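Local coordinates for protein DNA alpha-glucosyltransferase (Enterobacteria phage T4, PDB 1XV5) that belongs to the GT-B class of glycosyltransferases, built from two Rossmann-like domains, and is modelled here with uridine-5'-diphosphate, at residues Leu370-Arg373 against Glu374-Lys377. Numbering follows the deposited sequence.
Sequences LYDR and EREK
Within helix 368-386, Asp-372 and Arg-375 are joined one turn apart by an i to i+3 salt bridge. Arg-375 offers its side: NE lies 2.8 Å and NH2 2.9 Å from the same oxygen, Asp-372 OD2, which sits in the guanidinium plane, while carboxylate and guanidinium are nearly coplanar, 20° apart. The arginine reaches back because CG stands between its backbone N and carbonyl carbon (chi1 61°) and the chain then runs extended to NE. Two donors on one oxygen probably stabilise the charged carboxylate; water 1 donates to OD1, and water 2 links OD2 to Glu-376 OE1, which also pairs with Arg-185. Arginine suits this place because its several N-H groups serve three partners at once: NH2 also reaches the carbonyl of Lys-190 and NH1 that of Gly-317.

On the inner side, Arg-375 CD packs 3.8 Å from Tyr-371 CE2, with ring and guanidinium planes 53° apart. Tyrosine suits this buried side because its ring packs against the second parallel sheet of the GT-B fold, at Ile-319 of strand 319-323, which Arg-375 also touches, while its OH bonds to the carbonyl of Gly-289.

Glu-374 CG lies 4.0 Å from Leu-370 CD1, and the bend at chi2 beyond it turns the carboxylate toward Lys-377, whose NZ makes a salt bridge with OE2 at 2.7 Å, from the syn side but well out of the carboxylate plane. That lysine also pairs with Asp-343, and water 3 bridges Glu-374 OE2 to Arg-373 NE. The backbone keeps regular i to i+4 hydrogen bonds, including Glu-374 N to Leu-370 O at 2.8 Å and Arg-375 N to Tyr-371 O at 3.0 Å.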
loop_
_atom_site.group_PDB
_atom_site.type_symbol
_atom_site.label_atom_id
_atom_site.label_comp_id
_atom_site.label_asym_id
_atom_site.label_seq_id
_atom_site.Cartn_x
_atom_site.Cartn_y
_atom_site.Cartn_z
ATOM N N LEU A 370 26.281 14.818 0.686
ATOM C CA LEU A 370 26.071 13.483 1.226
ATOM C C LEU A 370 24.588 13.146 1.092
ATOM O O LEU A 370 24.218 12.058 0.645
ATOM C CB LEU A 370 26.481 13.443 2.701
ATOM C CG LEU A 370 26.215 12.155 3.486
ATOM C CD1 LEU A 370 26.931 10.983 2.829
ATOM C CD2 LEU A 370 26.681 12.336 4.928
ATOM N N TYR A 371 23.748 14.099 1.486
ATOM C CA TYR A 371 22.298 13.938 1.417
ATOM C C TYR A 371 21.912 13.491 0.011
ATOM O O TYR A 371 21.173 12.517 -0.169
ATOM C CB TYR A 371 21.610 15.273 1.731
ATOM C CG TYR A 371 20.094 15.203 1.781
ATOM C CD1 TYR A 371 19.421 15.028 2.991
ATOM C CD2 TYR A 371 19.335 15.286 0.615
ATOM C CE1 TYR A 371 18.025 14.932 3.039
ATOM C CE2 TYR A 371 17.943 15.191 0.648
ATOM C CZ TYR A 371 17.294 15.015 1.862
ATOM O OH TYR A 371 15.921 14.921 1.895
ATOM N N ASP A 372 22.421 14.211 -0.986
ATOM C CA ASP A 372 22.125 13.903 -2.382
ATOM C C ASP A 372 22.592 12.507 -2.772
ATOM O O ASP A 372 21.853 11.755 -3.412
ATOM C CB ASP A 372 22.767 14.950 -3.299
ATOM C CG ASP A 372 21.740 15.738 -4.093
ATOM O OD1 ASP A 372 22.101 16.802 -4.635
ATOM O OD2 ASP A 372 20.575 15.293 -4.186
ATOM N N ARG A 373 23.816 12.152 -2.391
ATOM C CA ARG A 373 24.327 10.828 -2.719
ATOM C C ARG A 373 23.446 9.752 -2.103
ATOM O O ARG A 373 23.109 8.767 -2.754
ATOM C CB ARG A 373 25.764 10.641 -2.213
ATOM C CG ARG A 373 26.806 11.461 -2.960
ATOM C CD ARG A 373 28.215 10.934 -2.689
ATOM N NE ARG A 373 28.627 11.113 -1.296
ATOM C CZ ARG A 373 29.050 12.265 -0.782
ATOM N NH1 ARG A 373 29.121 13.350 -1.542
ATOM N NH2 ARG A 373 29.406 12.332 0.495
ATOM N N GLU A 374 23.065 9.948 -0.845
ATOM C CA GLU A 374 22.247 8.960 -0.157
ATOM C C GLU A 374 20.871 8.760 -0.777
ATOM O O GLU A 374 20.432 7.622 -0.944
ATOM C CB GLU A 374 22.116 9.318 1.324
ATOM C CG GLU A 374 23.444 9.240 2.071
ATOM C CD GLU A 374 24.101 7.871 1.956
ATOM O OE1 GLU A 374 23.491 6.872 2.395
ATOM O OE2 GLU A 374 25.231 7.792 1.425
ATOM N N ARG A 375 20.186 9.842 -1.132
ATOM C CA ARG A 375 18.868 9.657 -1.724
ATOM C C ARG A 375 18.959 9.106 -3.147
ATOM O O ARG A 375 18.048 8.419 -3.598
ATOM C CB ARG A 375 18.044 10.951 -1.688
ATOM C CG ARG A 375 18.624 12.125 -2.433
ATOM C CD ARG A 375 17.582 13.237 -2.542
ATOM N NE ARG A 375 18.086 14.386 -3.285
ATOM C CZ ARG A 375 17.318 15.350 -3.781
ATOM N NH1 ARG A 375 16.002 15.308 -3.612
ATOM N NH2 ARG A 375 17.869 16.347 -4.460
ATOM N N GLU A 376 20.045 9.398 -3.861
ATOM C CA GLU A 376 20.183 8.842 -5.208
ATOM C C GLU A 376 20.305 7.322 -5.058
ATOM O O GLU A 376 19.785 6.563 -5.878
ATOM C CB GLU A 376 21.418 9.408 -5.923
ATOM C CG GLU A 376 21.249 10.849 -6.404
ATOM C CD GLU A 376 20.338 10.982 -7.619
ATOM O OE1 GLU A 376 20.036 12.129 -8.010
ATOM O OE2 GLU A 376 19.928 9.950 -8.193
ATOM N N LYS A 377 20.982 6.878 -4.004
ATOM C CA LYS A 377 21.118 5.445 -3.762
ATOM C C LYS A 377 19.765 4.828 -3.405
ATOM O O LYS A 377 19.417 3.761 -3.906
ATOM C CB LYS A 377 22.121 5.169 -2.638
ATOM C CG LYS A 377 23.576 5.324 -3.069
ATOM C CD LYS A 377 24.553 4.857 -1.997
ATOM C CE LYS A 377 24.538 5.760 -0.780
ATOM N NZ LYS A 377 25.651 5.426 0.161
HETATM O O HOH W 1 20.198 18.267 -5.744
HETATM O O HOH W 2 19.580 14.407 -6.839
HETATM O O HOH W 3 27.558 8.864 0.322
#